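Amoebiasin-2 (Entamoeba histolytica, PDB 3M86) inhibits the parasite's own cysteine proteases CP1, CP2 and, less strongly, CP5, by wedging three loops into the substrate-binding site of its target. Local coordinates at residues L9-E13 / S103-S107; I20-L25 / Q75-V81; I28-N33 / I86-Y90; T55-E59 / P69-E73. All blocks are in the same frame, centred on the assembly; numbering follows the deposited sequence.

How the contacts relate
Two four-stranded sheets pack face to face in this immunoglobulin-like sandwich. Contact 3 is the most buried of the four and spans the sandwich, with aliphatic side chains meeting between strands 25-32 and 82-91. Contact 1, centred about 8 Å from it, covers an edge of the same core with a turn held by polar bonds; Leu9 and Glu11 bond to the backbone of 28-33. Contact 4 lies at the surface, an antiparallel hairpin built from backbone hydrogen bonds, and shares strand 70-78 with contact 2. These two sit on opposite sides of the chain's centre, about 23 Å apart between centres; contact 2 has no hydrogen bond across it.

Contact 1. Residues L9-E13 / S103-S107; sequences LTEKE and SLTYS
Leu9 ends strand 6-9 in extended conformation (phi/psi -119/136), after which the chain turns tightly at Glu11 and Lys12, a short 3-10 segment, while Ser103-Ser107 runs as regular strand; the pair joins the two sheets of the I42 inhibitor's immunoglobulin-like sandwich at one edge. Across the gap the nearest CA atoms are those of Glu11 and Leu104, 6.9 Å apart, and of Glu13 and Tyr106, 7.6 Å apart. The turn is held by Glu13 N bonding to Thr10 O at 3.1 Å and by an ST turn in which Lys12 N donates to Thr10 OG1 at 3.1 Å. Glu13, with chi1 near -74° and chi2 near 69°, curls back so that its OE1 accepts from both Thr10 N (2.8 Å) and Thr10 OG1 (2.7 Å). Leu104 and Tyr106 alternate with Thr105 along the strand and point toward the turn. Leu104 (m, t) sets CD2 3.8 Å from Glu11 O; the carboxylate of Glu11 is directed instead to the backbone N of Arg31. Tyr106, chi1 -51°, is the centrepiece: Leu9 CD1 lies over one ring face, 3.9 Å from the centroid in a CH-pi contact, and Glu13 O meets the ring edge 3.3 Å from CE1. The ring is buried and its hydroxyl ends at the turn, where Tyr106 OH donates to Thr10 O at 2.8 Å.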
# COMPACT_ATOMS: atom_id res chain seq x y z
N LEU A 9 -4.36 -3.57 -4.44
CA LEU A 9 -4.80 -2.18 -4.44
C LEU A 9 -3.71 -1.32 -5.02
O LEU A 9 -2.53 -1.50 -4.70
CB LEU A 9 -5.11 -1.72 -3.02
CG LEU A 9 -6.29 -2.42 -2.34
CD1 LEU A 9 -6.39 -2.01 -0.90
CD2 LEU A 9 -7.58 -2.09 -3.10
N THR A 10 -4.10 -0.38 -5.89
CA THR A 10 -3.15 0.56 -6.48
C THR A 10 -3.63 1.99 -6.28
O THR A 10 -4.63 2.23 -5.62
CB THR A 10 -2.98 0.31 -8.00
OG1 THR A 10 -4.13 0.79 -8.70
CG2 THR A 10 -2.78 -1.18 -8.28
N GLU A 11 -2.91 2.94 -6.86
CA GLU A 11 -3.30 4.34 -6.78
C GLU A 11 -4.72 4.53 -7.30
O GLU A 11 -5.45 5.42 -6.86
CB GLU A 11 -2.35 5.20 -7.63
CG GLU A 11 -0.92 5.30 -7.10
CD GLU A 11 0.01 4.20 -7.61
OE1 GLU A 11 1.24 4.42 -7.59
OE2 GLU A 11 -0.49 3.11 -8.00
N LYS A 12 -5.11 3.69 -8.25
CA LYS A 12 -6.39 3.85 -8.92
C LYS A 12 -7.59 3.52 -8.02
O LYS A 12 -8.72 3.92 -8.33
CB LYS A 12 -6.42 3.05 -10.22
CG LYS A 12 -5.33 3.51 -11.19
CD LYS A 12 -5.58 3.02 -12.61
CE LYS A 12 -6.83 3.63 -13.18
NZ LYS A 12 -7.09 3.16 -14.56
N GLU A 13 -7.34 2.80 -6.93
CA GLU A 13 -8.39 2.37 -6.00
C GLU A 13 -8.53 3.30 -4.79
O GLU A 13 -9.15 2.94 -3.80
CB GLU A 13 -8.16 0.93 -5.53
CG GLU A 13 -8.50 -0.10 -6.59
CD GLU A 13 -7.53 -0.08 -7.76
OE1 GLU A 13 -6.31 -0.22 -7.52
OE2 GLU A 13 -7.98 0.04 -8.92
N SER A 103 -2.13 11.44 -1.52
CA SER A 103 -2.62 10.64 -0.41
C SER A 103 -3.55 9.59 -0.96
O SER A 103 -4.25 9.82 -1.94
CB SER A 103 -3.35 11.53 0.60
OG SER A 103 -2.48 12.50 1.15
N LEU A 104 -3.56 8.42 -0.32
CA LEU A 104 -4.49 7.36 -0.69
C LEU A 104 -5.21 6.89 0.57
O LEU A 104 -4.62 6.86 1.65
CB LEU A 104 -3.76 6.19 -1.32
CG LEU A 104 -2.93 6.47 -2.58
CD1 LEU A 104 -2.05 5.27 -2.91
CD2 LEU A 104 -3.82 6.85 -3.77
N THR A 105 -6.48 6.56 0.43
CA THR A 105 -7.27 6.05 1.54
C THR A 105 -8.03 4.81 1.08
O THR A 105 -8.64 4.81 0.02
CB THR A 105 -8.28 7.10 2.05
OG1 THR A 105 -7.58 8.30 2.42
CG2 THR A 105 -9.03 6.57 3.26
N TYR A 106 -7.97 3.75 1.88
CA TYR A 106 -8.76 2.56 1.59
C TYR A 106 -9.54 2.14 2.84
O TYR A 106 -9.02 2.20 3.95
CB TYR A 106 -7.87 1.39 1.18
CG TYR A 106 -6.86 1.64 0.09
CD1 TYR A 106 -7.26 1.92 -1.21
CD2 TYR A 106 -5.50 1.54 0.36
CE1 TYR A 106 -6.32 2.12 -2.22
CE2 TYR A 106 -4.56 1.74 -0.64
CZ TYR A 106 -4.97 2.02 -1.92
OH TYR A 106 -4.04 2.21 -2.90
N SER A 107 -10.77 1.69 2.65
CA SER A 107 -11.57 1.14 3.73
C SER A 107 -11.60 -0.36 3.55
O SER A 107 -11.94 -0.85 2.47
CB SER A 107 -12.98 1.71 3.69
OG SER A 107 -12.96 3.11 3.83

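Contact 2. Residues I20-L25 / Q75-V81; sequences ISFNDL and QLKPLKV
Gln75 to Pro78 form the end of strand 70-78, and Leu79 to Val81 form the bend leading to strand 82-91; the facing Ile20-Leu25 links strands 17-20 and 25-32 through a type I turn, Ser21-Asp24, closed by Asp24 N to Ser21 O at 3.0 Å. Asp24 OD1 takes Ser21 N at 2.9 Å, and its carboxylate reaches Ala5 and His7. Gln75 touches Leu25 marginally, and its NE2 bonds to Glu73. Leu76 O comes 3.6 Å from Leu25 CA. Lys77 CA is 5.0 Å from Leu25 CA, and Lys77 CB meets Leu25 CD2 at 3.5 Å while its extended side chain leads away. Pro78 is the central wedge: CG touches Ile20 CD1 at 3.8 Å and Phe22 O at 3.5 Å, and CD lies 3.0 Å from Asp24 O. Leu79 O approaches the Phe22 ring edge, 3.5 Å from CE1. Phe22, rotamer t (chi1 -158°), brings its ring over this bend, where Val81 CG1 covers one face, a CH-pi contact 4.0 Å from the centroid. No hydrogen bond crosses; the turn packs on strand end and bend through apolar side chains and backbone edges, at the end of the immunoglobulin-like sandwich remote from the BC, DE and FG loops.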
# COMPACT_ATOMS: atom_id res chain seq x y z
N ILE A 20 -13.02 -8.25 2.59
CA ILE A 20 -12.16 -9.42 2.50
C ILE A 20 -12.47 -10.41 3.61
O ILE A 20 -13.16 -10.08 4.58
CB ILE A 20 -10.67 -9.05 2.55
CG1 ILE A 20 -10.26 -8.61 3.96
CG2 ILE A 20 -10.39 -7.92 1.58
CD1 ILE A 20 -8.74 -8.49 4.14
N SER A 21 -11.99 -11.64 3.46
CA SER A 21 -12.17 -12.66 4.48
C SER A 21 -10.96 -12.69 5.42
O SER A 21 -9.89 -12.17 5.10
CB SER A 21 -12.39 -14.04 3.84
OG SER A 21 -13.52 -14.02 2.98
N PHE A 22 -11.16 -13.29 6.60
CA PHE A 22 -10.14 -13.35 7.64
C PHE A 22 -8.81 -13.90 7.15
O PHE A 22 -7.75 -13.44 7.57
CB PHE A 22 -10.68 -14.24 8.77
CG PHE A 22 -10.03 -14.03 10.12
CD1 PHE A 22 -8.98 -13.16 10.32
CD2 PHE A 22 -10.52 -14.74 11.21
CE1 PHE A 22 -8.43 -12.99 11.60
CE2 PHE A 22 -9.97 -14.58 12.47
CZ PHE A 22 -8.93 -13.71 12.66
N ASN A 23 -8.84 -14.88 6.25
CA ASN A 23 -7.60 -15.50 5.81
C ASN A 23 -7.08 -14.94 4.49
O ASN A 23 -6.20 -15.53 3.86
CB ASN A 23 -7.73 -17.01 5.73
CG ASN A 23 -8.88 -17.45 4.85
OD1 ASN A 23 -9.71 -16.63 4.45
ND2 ASN A 23 -8.95 -18.74 4.56
N ASP A 24 -7.62 -13.80 4.08
CA ASP A 24 -7.19 -13.14 2.84
C ASP A 24 -5.92 -12.31 3.05
O ASP A 24 -5.44 -12.17 4.19
CB ASP A 24 -8.31 -12.24 2.31
CG ASP A 24 -9.42 -13.01 1.62
OD1 ASP A 24 -10.40 -12.37 1.20
OD2 ASP A 24 -9.33 -14.26 1.50
N LEU A 25 -5.38 -11.77 1.96
CA LEU A 25 -4.23 -10.87 2.02
C LEU A 25 -4.52 -9.63 1.20
O LEU A 25 -5.19 -9.71 0.18
CB LEU A 25 -2.98 -11.54 1.46
CG LEU A 25 -2.20 -12.55 2.30
CD1 LEU A 25 -1.04 -13.08 1.47
CD2 LEU A 25 -1.69 -11.90 3.58
N GLN A 75 2.31 -5.81 1.84
CA GLN A 75 1.32 -6.87 2.01
C GLN A 75 0.86 -6.91 3.45
O GLN A 75 1.68 -6.95 4.38
CB GLN A 75 1.91 -8.22 1.62
CG GLN A 75 2.45 -8.27 0.21
CD GLN A 75 2.94 -9.66 -0.13
OE1 GLN A 75 2.46 -10.66 0.42
NE2 GLN A 75 3.90 -9.75 -1.03
N LEU A 76 -0.47 -6.92 3.64
CA LEU A 76 -1.04 -6.92 4.99
C LEU A 76 -1.92 -8.14 5.20
O LEU A 76 -2.74 -8.49 4.34
CB LEU A 76 -1.92 -5.69 5.21
CG LEU A 76 -1.21 -4.34 5.06
CD1 LEU A 76 -2.24 -3.22 5.12
CD2 LEU A 76 -0.18 -4.21 6.17
N LYS A 77 -1.77 -8.77 6.35
CA LYS A 77 -2.57 -9.95 6.65
C LYS A 77 -3.43 -9.63 7.85
O LYS A 77 -2.93 -9.16 8.86
CB LYS A 77 -1.65 -11.13 6.97
CG LYS A 77 -2.41 -12.43 7.25
CD LYS A 77 -1.45 -13.59 7.46
CE LYS A 77 -2.20 -14.88 7.75
NZ LYS A 77 -1.27 -16.03 7.92
N PRO A 78 -4.74 -9.90 7.77
CA PRO A 78 -5.58 -9.63 8.94
C PRO A 78 -5.13 -10.39 10.19
O PRO A 78 -4.81 -11.58 10.12
CB PRO A 78 -6.95 -10.15 8.51
CG PRO A 78 -6.94 -10.07 7.03
CD PRO A 78 -5.52 -10.37 6.61
N LEU A 79 -5.11 -9.69 11.32
CA LEU A 79 -4.91 -10.32 12.62
C LEU A 79 -6.24 -10.58 13.29
O LEU A 79 -6.37 -11.53 14.08
CB LEU A 79 -4.05 -9.43 13.52
CG LEU A 79 -2.57 -9.43 13.15
CD1 LEU A 79 -1.83 -8.34 13.93
CD2 LEU A 79 -1.96 -10.79 13.43
N LYS A 80 -7.22 -9.73 13.00
CA LYS A 80 -8.53 -9.80 13.63
C LYS A 80 -9.60 -9.43 12.62
O LYS A 80 -9.33 -8.75 11.62
CB LYS A 80 -8.62 -8.82 14.81
CG LYS A 80 -7.52 -8.95 15.88
CD LYS A 80 -7.81 -8.04 17.07
CE LYS A 80 -6.58 -7.86 17.96
NZ LYS A 80 -6.90 -7.15 19.23
N VAL A 81 -10.83 -9.87 12.87
CA VAL A 81 -11.94 -9.40 12.04
C VAL A 81 -12.30 -7.99 12.51
O VAL A 81 -11.97 -7.60 13.64
CB VAL A 81 -13.17 -10.31 12.11
CG1 VAL A 81 -12.87 -11.67 11.50
CG2 VAL A 81 -13.64 -10.47 13.55

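Contact 3. Residues I28-N33 / I86-Y90; sequences IQLRTN and IKLGY
Strands 28-32 and 86-90 face each other from the two sheets of the sandwich, nearly parallel at 12° between their N-to-C directions, with axes 10.3 Å apart at closest approach. That spacing is bridged by side chains. Ile28 and Leu30 point inward from one strand, Ile86, Leu88 and Tyr90 from the other. Ile28 (m, t) extends CD1 to within 4.1 Å of Ile86 CG2 and 4.3 Å of Leu88 CD2, and thus fits against two neighbours on the opposite strand. Leu30, also m, t, puts CD1 4.1 Å from Leu88 CG; Leu88 itself departs from that pattern with both chi angles near -70° (m, m). Trp40 and Tyr106 pack on both Leu30 and Leu88. Toward the loop end the strands draw closer, with CA atoms of Thr32 and Tyr90 8.4 Å apart against 9.9 Å for Ile28 and Leu88. There Tyr90, in the t rotamer (chi1 -170°), lays its ring lengthwise toward Asn33, so that Thr32 OG1 lies at the ring edge, 3.4 Å from CE1, while the rings of Tyr38 and Trp40 meet it too. Asn33 N donates to Tyr90 OH at 3.1 Å, and Asn33 OD1 turns to Ser35. Aliphatic packing therefore gives way to polar bonding where the core ends: the phenol of Tyr90 ties the first residue of the protease-binding BC loop to the opposing sheet.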
# COMPACT_ATOMS: atom_id res chain seq x y z
N ILE A 28 -0.82 -3.90 -1.54
CA ILE A 28 -0.85 -2.54 -2.04
C ILE A 28 0.39 -2.38 -2.92
O ILE A 28 1.51 -2.55 -2.45
CB ILE A 28 -0.81 -1.55 -0.88
CG1 ILE A 28 -2.05 -1.76 0.00
CG2 ILE A 28 -0.73 -0.10 -1.40
CD1 ILE A 28 -1.95 -1.11 1.37
N GLN A 29 0.17 -2.07 -4.19
CA GLN A 29 1.24 -2.00 -5.17
C GLN A 29 1.22 -0.62 -5.80
O GLN A 29 0.27 -0.27 -6.50
CB GLN A 29 1.05 -3.08 -6.24
CG GLN A 29 1.24 -4.49 -5.68
CD GLN A 29 1.21 -5.57 -6.76
OE1 GLN A 29 0.76 -5.33 -7.88
NE2 GLN A 29 1.69 -6.76 -6.42
N LEU A 30 2.26 0.16 -5.50
CA LEU A 30 2.30 1.58 -5.87
C LEU A 30 3.59 1.87 -6.59
O LEU A 30 4.61 1.23 -6.35
CB LEU A 30 2.22 2.45 -4.61
CG LEU A 30 1.04 2.15 -3.69
CD1 LEU A 30 1.16 2.98 -2.41
CD2 LEU A 30 -0.28 2.43 -4.40
N ARG A 31 3.58 2.87 -7.47
CA ARG A 31 4.83 3.30 -8.07
C ARG A 31 5.49 4.36 -7.19
O ARG A 31 4.82 5.12 -6.48
CB ARG A 31 4.65 3.84 -9.50
CG ARG A 31 4.14 2.80 -10.53
CD ARG A 31 4.76 1.42 -10.37
NE ARG A 31 4.42 0.52 -11.48
CZ ARG A 31 3.49 -0.44 -11.43
NH1 ARG A 31 2.78 -0.66 -10.32
NH2 ARG A 31 3.28 -1.19 -12.50
N THR A 32 6.80 4.41 -7.25
CA THR A 32 7.56 5.30 -6.38
C THR A 32 8.88 5.65 -7.06
O THR A 32 9.33 4.94 -7.95
CB THR A 32 7.77 4.65 -4.98
OG1 THR A 32 8.47 5.56 -4.13
CG2 THR A 32 8.59 3.36 -5.10
N ASN A 33 9.47 6.78 -6.66
CA ASN A 33 10.75 7.22 -7.24
C ASN A 33 11.72 7.59 -6.15
O ASN A 33 11.83 8.75 -5.77
CB ASN A 33 10.52 8.44 -8.14
CG ASN A 33 11.79 8.95 -8.76
OD1 ASN A 33 12.83 8.30 -8.69
ND2 ASN A 33 11.71 10.12 -9.39
N ILE A 86 -7.02 2.26 5.92
CA ILE A 86 -5.59 2.29 5.63
C ILE A 86 -5.33 3.60 4.89
O ILE A 86 -6.04 3.92 3.94
CB ILE A 86 -5.18 1.11 4.72
CG1 ILE A 86 -5.50 -0.24 5.38
CG2 ILE A 86 -3.68 1.19 4.34
CD1 ILE A 86 -5.39 -1.42 4.41
N LYS A 87 -4.35 4.37 5.36
CA LYS A 87 -4.01 5.63 4.69
C LYS A 87 -2.55 5.62 4.26
O LYS A 87 -1.68 5.18 5.01
CB LYS A 87 -4.25 6.82 5.62
CG LYS A 87 -5.71 7.12 5.91
CD LYS A 87 -5.83 8.25 6.92
CE LYS A 87 -7.29 8.55 7.25
NZ LYS A 87 -7.42 9.61 8.30
N LEU A 88 -2.28 6.09 3.05
CA LEU A 88 -0.90 6.20 2.56
C LEU A 88 -0.64 7.65 2.16
O LEU A 88 -1.51 8.32 1.63
CB LEU A 88 -0.69 5.35 1.31
CG LEU A 88 -0.73 3.82 1.16
CD1 LEU A 88 0.53 3.13 1.67
CD2 LEU A 88 -2.00 3.20 1.71
N GLY A 89 0.58 8.11 2.41
CA GLY A 89 0.99 9.43 1.95
C GLY A 89 2.33 9.31 1.26
O GLY A 89 3.20 8.59 1.73
N TYR A 90 2.49 10.00 0.14
CA TYR A 90 3.77 10.02 -0.56
C TYR A 90 4.45 11.31 -0.18
O TYR A 90 4.01 12.39 -0.59
CB TYR A 90 3.51 9.98 -2.05
CG TYR A 90 4.72 9.74 -2.94
CD1 TYR A 90 5.39 8.53 -2.94
CD2 TYR A 90 5.14 10.73 -3.81
CE1 TYR A 90 6.48 8.32 -3.78
CE2 TYR A 90 6.21 10.52 -4.66
CZ TYR A 90 6.87 9.32 -4.65
OH TYR A 90 7.93 9.15 -5.50

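Contact 4. Residues T55-E59 / P69-E73; sequences TIKAE and PSIRE
Five backbone hydrogen bonds join the two segments. Thr55 and Glu73 form a hydrogen-bonded pair, Thr55 N to Glu73 O 2.9 Å and Glu73 N to Thr55 O 2.8 Å; Lys57 and Ile71 repeat it, with 2.9 Å from Lys57 N to Ile71 O and 2.8 Å from Ile71 N to Lys57 O. Glu59 N adds a longer bond of 3.2 Å to Pro69 O, between the first and last residues of the DE loop. Ile56-Arg72 and Ala58-Ser70 are the intervening non-hydrogen-bonded pairs, with CA atoms 4.5 and 4.4 Å apart. The strands are antiparallel (162°), their axes 4.6 Å apart. Ile56, Ala58, Ser70 and Arg72 share one face, Thr55, Lys57, Ile71 and Glu73 the other; Ile56 CG1 lies 4.1 Å from Ser70 CB. Glu59, extended but poorly ordered, brings OE2 3.9 Å from Ile71 CG1. A cis peptide precedes Pro69. This beta hairpin carries the protease-blocking DE loop; strand 49-58 is outermost in its sheet, and strand 70-78 pairs on its other side with strand 25-32.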
# COMPACT_ATOMS: atom_id res chain seq x y z
N THR A 55 8.22 -4.42 0.32
CA THR A 55 9.26 -4.49 -0.70
C THR A 55 9.31 -3.22 -1.52
O THR A 55 8.27 -2.59 -1.81
CB THR A 55 8.93 -5.62 -1.69
OG1 THR A 55 8.93 -6.87 -0.98
CG2 THR A 55 9.95 -5.68 -2.81
N ILE A 56 10.52 -2.83 -1.92
CA ILE A 56 10.68 -1.86 -2.99
C ILE A 56 11.56 -2.51 -4.04
O ILE A 56 12.58 -3.12 -3.73
CB ILE A 56 11.26 -0.51 -2.51
CG1 ILE A 56 11.35 0.48 -3.68
CG2 ILE A 56 12.62 -0.71 -1.83
CD1 ILE A 56 11.57 1.90 -3.24
N LYS A 57 11.13 -2.43 -5.30
CA LYS A 57 11.80 -3.13 -6.39
C LYS A 57 11.97 -2.18 -7.56
O LYS A 57 11.07 -1.41 -7.89
CB LYS A 57 10.96 -4.34 -6.80
CG LYS A 57 11.48 -5.11 -8.00
CD LYS A 57 10.68 -6.39 -8.21
CE LYS A 57 9.21 -6.09 -8.46
NZ LYS A 57 8.44 -7.33 -8.79
N ALA A 58 13.14 -2.24 -8.19
CA ALA A 58 13.37 -1.44 -9.38
C ALA A 58 12.59 -2.07 -10.53
O ALA A 58 12.63 -3.28 -10.71
CB ALA A 58 14.86 -1.38 -9.69
N GLU A 59 11.87 -1.25 -11.29
CA GLU A 59 11.09 -1.78 -12.41
C GLU A 59 11.89 -1.73 -13.71
O GLU A 59 12.65 -0.79 -13.94
CB GLU A 59 9.76 -1.04 -12.56
CG GLU A 59 8.82 -1.69 -13.55
CD GLU A 59 7.50 -0.95 -13.68
OE1 GLU A 59 6.64 -1.40 -14.47
OE2 GLU A 59 7.31 0.07 -12.99
N PRO A 69 10.24 3.82 -13.08
CA PRO A 69 10.17 4.05 -11.63
C PRO A 69 10.42 2.76 -10.86
O PRO A 69 10.82 1.74 -11.42
CB PRO A 69 8.73 4.48 -11.43
CG PRO A 69 7.98 3.72 -12.46
CD PRO A 69 8.90 3.64 -13.66
N SER A 70 10.15 2.82 -9.57
CA SER A 70 10.24 1.62 -8.76
C SER A 70 8.83 1.26 -8.32
O SER A 70 7.88 2.04 -8.49
CB SER A 70 11.15 1.85 -7.56
OG SER A 70 12.47 2.16 -8.00
N ILE A 71 8.71 0.06 -7.76
CA ILE A 71 7.44 -0.42 -7.25
C ILE A 71 7.55 -0.66 -5.76
O ILE A 71 8.47 -1.35 -5.30
CB ILE A 71 7.04 -1.73 -7.94
CG1 ILE A 71 6.91 -1.50 -9.45
CG2 ILE A 71 5.76 -2.28 -7.34
CD1 ILE A 71 6.51 -2.74 -10.21
N ARG A 72 6.60 -0.10 -5.02
CA ARG A 72 6.47 -0.37 -3.58
C ARG A 72 5.34 -1.34 -3.38
O ARG A 72 4.24 -1.13 -3.89
CB ARG A 72 6.16 0.93 -2.84
CG ARG A 72 5.93 0.75 -1.34
CD ARG A 72 7.23 0.49 -0.60
NE ARG A 72 7.03 0.37 0.86
CZ ARG A 72 6.92 1.41 1.69
NH1 ARG A 72 6.98 2.66 1.23
NH2 ARG A 72 6.74 1.19 3.00
N GLU A 73 5.58 -2.43 -2.66
CA GLU A 73 4.53 -3.39 -2.45
C GLU A 73 4.46 -3.69 -0.97
O GLU A 73 5.44 -4.11 -0.36
CB GLU A 73 4.78 -4.68 -3.22
CG GLU A 73 3.69 -5.68 -2.92
CD GLU A 73 4.01 -7.07 -3.41
OE1 GLU A 73 4.83 -7.75 -2.75
OE2 GLU A 73 3.44 -7.47 -4.44